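Local coordinates for protein rutinosidase (Aspergillus niger, PDB 6I1A) that hydrolyses rutinosides as a secreted family 5 glycoside hydrolase and may also act on beta-1,3-glucans, at residues G142-G145 / L146-E150; N160-H163 / F164-M168. One frame throughout, in Å; residues are numbered along the deposited sequence.

Overall arrangement
Both contacts lie on the connection that follows strand 131-136 of the family 5 glycosidase barrel: contact 1 in the loop, contact 2 at the start of helix 161-179. Contact 1 (142-150) is buried and folds back on itself through an Asx turn and a short 3-10 segment, using the N144 amide, a weak V143 N to G149 O bond and the E150 carboxylate. Contact 2 (160-168) is only partly buried, joins i to i+4 helical bonds to an N-cap, and carries two attached sugars. The centres of contact 1 and contact 2 are about 15 Å apart, and the two do not touch. W157 nevertheless bonds to both, by its backbone to G142 and by NE1 to S167 OG.

Contact 1: G142-G145 / L146-E150; sequences GVNG and LTIGE. With EDO (1,2-ethanediol), chain I; EDO (1,2-ethanediol), chain V.
N144 OD1 receives the backbone N of L146 at 3.0 Å with an N-H...O angle of 147°, the bond that defines an Asx turn. The donor is tilted 24° from the carbonyl plane. With chi1 at 50°, CG sits between the backbone N and the carbonyl carbon of N144, which folds the amide over the turn; OD1 then also lies 3.3 Å from the bare CA of G149 and 3.3 Å from L146 CB. At the other end of the amide, ND2 passes I148 CG1 at 3.8 Å, the two side chains crossing at about a right angle, while its hydrogen bond goes to the backbone O of E194. Beyond the turn, the 3-10 segment 147-149 brings G149 O to V143 N at 3.4 Å, a weak bond, with G142 CA contributing a CH...O contact at the same oxygen. E150, extended alongside G142, gives OE2 to Y97 OH and G141 N, and OE1 to H154 ND1 and to O2 of an ethanediol at 3.0 Å. With OD1 satisfied inside the loop and ND2 outside it, the two bonds together fix the amide's rotation, and the E150 carboxylate joins the loop to Y97, just after strand 90-95, and to H154.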
loop_
_atom_site.group_PDB
_atom_site.type_symbol
_atom_site.label_atom_id
_atom_site.label_comp_id
_atom_site.label_asym_id
_atom_site.label_seq_id
_atom_site.Cartn_x
_atom_site.Cartn_y
_atom_site.Cartn_z
ATOM N N GLY A 142 18.811 -18.598 -4.218
ATOM C CA GLY A 142 17.482 -18.021 -4.443
ATOM C C GLY A 142 17.188 -16.893 -3.472
ATOM O O GLY A 142 17.251 -17.100 -2.256
ATOM N N VAL A 143 16.808 -15.728 -4.014
ATOM C CA VAL A 143 16.616 -14.537 -3.171
ATOM C C VAL A 143 15.137 -14.161 -2.969
ATOM O O VAL A 143 14.907 -13.212 -2.199
ATOM C CB VAL A 143 17.371 -13.307 -3.692
ATOM C CG1 VAL A 143 18.880 -13.565 -3.807
ATOM C CG2 VAL A 143 16.854 -12.851 -5.013
ATOM N N ASN A 144 14.201 -14.865 -3.599
ATOM C CA ASN A 144 12.790 -14.450 -3.430
ATOM C C ASN A 144 11.792 -15.559 -3.734
ATOM O O ASN A 144 10.585 -15.269 -3.883
ATOM C CB ASN A 144 12.468 -13.248 -4.321
ATOM C CG ASN A 144 12.909 -13.466 -5.747
ATOM O OD1 ASN A 144 12.876 -14.580 -6.270
ATOM N ND2 ASN A 144 13.256 -12.366 -6.434
ATOM N N GLY A 145 12.203 -16.825 -3.806
ATOM C CA GLY A 145 11.241 -17.915 -4.071
ATOM C C GLY A 145 10.664 -17.879 -5.463
ATOM O O GLY A 145 9.728 -18.638 -5.734
ATOM N N LEU A 146 11.126 -17.045 -6.373
ATOM C CA LEU A 146 10.572 -16.890 -7.712
ATOM C C LEU A 146 11.623 -17.310 -8.732
ATOM O O LEU A 146 12.851 -17.291 -8.405
ATOM C CB LEU A 146 10.150 -15.450 -8.007
ATOM C CG LEU A 146 9.058 -14.929 -7.079
ATOM C CD1 LEU A 146 8.953 -13.434 -7.221
ATOM C CD2 LEU A 146 7.697 -15.629 -7.329
ATOM N N THR A 147 11.191 -17.564 -9.979
ATOM C CA THR A 147 12.171 -17.929 -11.038
ATOM C C THR A 147 13.264 -16.859 -11.158
ATOM O O THR A 147 14.463 -17.201 -11.355
ATOM C CB THR A 147 11.460 -18.087 -12.406
ATOM O OG1 THR A 147 12.427 -18.478 -13.393
ATOM C CG2 THR A 147 10.694 -16.861 -12.833
ATOM N N ILE A 148 12.909 -15.594 -11.022
ATOM C CA ILE A 148 13.851 -14.498 -11.265
ATOM C C ILE A 148 14.975 -14.528 -10.202
ATOM O O ILE A 148 16.091 -14.088 -10.527
ATOM C CB ILE A 148 13.168 -13.141 -11.305
ATOM C CG1 ILE A 148 12.299 -12.886 -10.088
ATOM C CG2 ILE A 148 12.340 -13.043 -12.593
ATOM C CD1 ILE A 148 11.867 -11.417 -9.908
ATOM N N GLY A 149 14.731 -15.045 -8.995
ATOM C CA GLY A 149 15.696 -15.036 -7.903
ATOM C C GLY A 149 16.652 -16.225 -7.976
ATOM O O GLY A 149 17.669 -16.175 -7.234
ATOM N N GLU A 150 16.291 -17.265 -8.716
ATOM C CA GLU A 150 17.088 -18.495 -9.015
ATOM C C GLU A 150 16.091 -19.541 -9.538
ATOM O O GLU A 150 16.358 -20.195 -10.552
ATOM C CB GLU A 150 17.785 -19.111 -7.796
ATOM C CG GLU A 150 18.436 -20.463 -8.156
ATOM C CD GLU A 150 19.244 -21.032 -7.014
ATOM O OE1 GLU A 150 18.710 -21.503 -5.992
ATOM O OE2 GLU A 150 20.506 -20.971 -7.134
HETATM C C1 EDO I . 7.464 -18.128 -10.895
HETATM O O1 EDO I . 8.527 -18.427 -10.039
HETATM C C2 EDO I . 6.211 -18.323 -10.205
HETATM O O2 EDO I . 5.928 -19.694 -9.933
HETATM C C1 EDO V . 23.047 -22.837 -6.506
HETATM O O1 EDO V . 24.188 -23.273 -5.716
HETATM C C2 EDO V . 21.766 -23.660 -6.438
HETATM O O2 EDO V . 20.858 -23.425 -5.295
#

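Contact 2: N160-H163 / F164-M168; sequences NETH and FNYSM. Unlike the reference sequence in segment 160-163: H163 (reference Asn). With NAG (2-acetamido-2-deoxy-beta-D-glucopyranose), chain D; NAG (2-acetamido-2-deoxy-beta-D-glucopyranose), chain E.
H163, F164 and T162 lie in the first turns of helix 161-179, whose N-cap is N160. The cap is direct: N160 OD1 accepts from H163 N at 2.9 Å with an N-H...O angle of 167°, and the N160 carbonyl takes F164 N at 2.9 Å, in the carbonyl plane. The ring of F164 swings away from this turn to helix 213-233, where it rests on A225 and makes a cation-pi contact with K221. The H163 imidazole reaches the glycan on N160, CG lying beside its own backbone N (chi1 -62°); H163 NE2 and O6 of that sugar share a hydrogen bond of 2.9 Å, O6 lying at the ring edge and in the ring plane. T162 divides its branches. OG1 accepts the acetamido N2 of the same sugar at 3.0 Å, whereas the T162 and Y166 side chains lie side by side, CG2 3.7 Å from Y166 CE2. N160 and N165 each begin an N-glycosylation sequon, N-E-T and N-Y-S, and each ND2 is covalently joined to a sugar C1. E161 OE2 takes N2 of the second sugar at 2.8 Å, so among these residues the sugar on N160 has two protein hydrogen bonds besides its linkage and the one on N165 has one. One turn on, H163 O is gripped twice from opposite faces of its carbonyl plane, by S167 N at 2.9 Å and by S167 OG at 2.7 Å.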
loop_
_atom_site.group_PDB
_atom_site.type_symbol
_atom_site.label_atom_id
_atom_site.label_comp_id
_atom_site.label_asym_id
_atom_site.label_seq_id
_atom_site.Cartn_x
_atom_site.Cartn_y
_atom_site.Cartn_z
ATOM N N ASN A 160 22.888 -17.669 4.688
ATOM C CA ASN A 160 23.689 -18.840 4.295
ATOM C C ASN A 160 25.052 -18.383 3.789
ATOM O O ASN A 160 25.157 -17.715 2.737
ATOM C CB ASN A 160 22.892 -19.696 3.335
ATOM C CG ASN A 160 23.634 -20.917 2.830
ATOM O OD1 ASN A 160 24.775 -20.842 2.337
ATOM N ND2 ASN A 160 22.940 -22.047 2.948
ATOM N N GLU A 161 26.135 -18.773 4.492
ATOM C CA GLU A 161 27.477 -18.300 4.136
ATOM C C GLU A 161 27.998 -18.935 2.862
ATOM O O GLU A 161 28.834 -18.297 2.191
ATOM C CB GLU A 161 28.456 -18.638 5.264
ATOM C CG GLU A 161 29.804 -17.963 5.144
ATOM C CD GLU A 161 30.600 -18.176 6.438
ATOM O OE1 GLU A 161 30.248 -17.483 7.435
ATOM O OE2 GLU A 161 31.452 -19.081 6.477
ATOM N N THR A 162 27.584 -20.145 2.525
ATOM C CA THR A 162 27.976 -20.739 1.229
ATOM C C THR A 162 27.476 -19.860 0.087
ATOM O O THR A 162 28.234 -19.433 -0.818
ATOM C CB THR A 162 27.376 -22.137 1.023
ATOM O OG1 THR A 162 27.753 -22.974 2.117
ATOM C CG2 THR A 162 27.709 -22.791 -0.304
ATOM N N HIS A 163 26.170 -19.563 0.112
ATOM C CA HIS A 163 25.567 -18.745 -0.972
ATOM C C HIS A 163 26.078 -17.314 -0.925
ATOM O O HIS A 163 26.273 -16.690 -2.004
ATOM C CB HIS A 163 24.041 -18.800 -0.887
ATOM C CG HIS A 163 23.501 -20.169 -1.075
ATOM N ND1 HIS A 163 23.965 -21.020 -2.052
ATOM C CD2 HIS A 163 22.517 -20.812 -0.391
ATOM C CE1 HIS A 163 23.225 -22.140 -1.977
ATOM N NE2 HIS A 163 22.319 -22.042 -0.985
ATOM N N PHE A 164 26.391 -16.782 0.254
ATOM C CA PHE A 164 26.995 -15.437 0.390
ATOM C C PHE A 164 28.320 -15.409 -0.364
ATOM O O PHE A 164 28.614 -14.526 -1.159
ATOM C CB PHE A 164 27.108 -15.054 1.853
ATOM C CG PHE A 164 27.500 -13.628 2.081
ATOM C CD1 PHE A 164 28.806 -13.186 1.952
ATOM C CD2 PHE A 164 26.508 -12.707 2.400
ATOM C CE1 PHE A 164 29.098 -11.850 2.158
ATOM C CE2 PHE A 164 26.824 -11.392 2.634
ATOM C CZ PHE A 164 28.119 -10.982 2.504
ATOM N N ASN A 165 29.152 -16.404 -0.093
ATOM C CA ASN A 165 30.516 -16.473 -0.646
ATOM C C ASN A 165 30.465 -16.598 -2.176
ATOM O O ASN A 165 31.181 -15.929 -2.898
ATOM C CB ASN A 165 31.258 -17.711 -0.115
ATOM C CG ASN A 165 31.824 -17.482 1.257
ATOM O OD1 ASN A 165 31.655 -16.437 1.882
ATOM N ND2 ASN A 165 32.558 -18.497 1.724
ATOM N N TYR A 166 29.565 -17.444 -2.693
ATOM C CA TYR A 166 29.494 -17.611 -4.167
ATOM C C TYR A 166 28.832 -16.370 -4.812
ATOM O O TYR A 166 29.202 -15.992 -5.908
ATOM C CB TYR A 166 28.790 -18.896 -4.557
ATOM C CG TYR A 166 29.634 -20.131 -4.307
ATOM C CD1 TYR A 166 30.839 -20.330 -4.947
ATOM C CD2 TYR A 166 29.191 -21.078 -3.440
ATOM C CE1 TYR A 166 31.574 -21.504 -4.736
ATOM C CE2 TYR A 166 29.889 -22.242 -3.221
ATOM C CZ TYR A 166 31.089 -22.443 -3.849
ATOM O OH TYR A 166 31.731 -23.653 -3.585
ATOM N N SER A 167 27.981 -15.653 -4.079
ATOM C CA SER A 167 27.480 -14.350 -4.544
ATOM C C SER A 167 28.618 -13.352 -4.715
ATOM O O SER A 167 28.676 -12.584 -5.713
ATOM C CB SER A 167 26.388 -13.778 -3.655
ATOM O OG SER A 167 25.264 -14.644 -3.512
ATOM N N MET A 168 29.552 -13.325 -3.748
ATOM C CA MET A 168 30.674 -12.419 -3.861
ATOM C C MET A 168 31.582 -12.849 -5.000
ATOM O O MET A 168 32.134 -11.989 -5.670
ATOM C CB MET A 168 31.426 -12.401 -2.530
ATOM C CG MET A 168 30.646 -11.704 -1.398
ATOM S SD MET A 168 29.961 -10.108 -1.757
ATOM C CE MET A 168 31.445 -9.168 -2.065
HETATM C C1 NAG D . 23.453 -23.268 2.333
HETATM C C2 NAG D . 24.151 -24.296 3.215
HETATM C C3 NAG D . 24.447 -25.504 2.314
HETATM C C4 NAG D . 23.177 -25.995 1.687
HETATM C C5 NAG D . 22.451 -24.931 0.858
HETATM C C6 NAG D . 21.055 -25.359 0.389
HETATM C C7 NAG D . 25.528 -23.548 5.061
HETATM C C8 NAG D . 26.871 -22.998 5.398
HETATM N N2 NAG D . 25.355 -23.780 3.780
HETATM O O3 NAG D . 24.921 -26.596 3.169
HETATM O O4 NAG D . 23.474 -27.064 0.736
HETATM O O5 NAG D . 22.280 -23.794 1.717
HETATM O O6 NAG D . 20.652 -24.383 -0.579
HETATM O O7 NAG D . 24.636 -23.798 5.883
HETATM C C1 NAG E . 33.329 -18.381 2.953
HETATM C C2 NAG E . 33.585 -19.785 3.560
HETATM C C3 NAG E . 34.584 -19.585 4.724
HETATM C C4 NAG E . 35.804 -18.815 4.322
HETATM C C5 NAG E . 35.364 -17.505 3.677
HETATM C C6 NAG E . 36.539 -16.688 3.233
HETATM C C7 NAG E . 31.718 -21.346 3.528
HETATM C C8 NAG E . 30.470 -21.753 4.217
HETATM N N2 NAG E . 32.373 -20.321 4.082
HETATM O O3 NAG E . 34.900 -20.862 5.354
HETATM O O4 NAG E . 36.542 -18.483 5.573
HETATM O O5 NAG E . 34.589 -17.853 2.511
HETATM O O6 NAG E . 37.274 -17.464 2.323
HETATM O O7 NAG E . 32.087 -21.889 2.460
#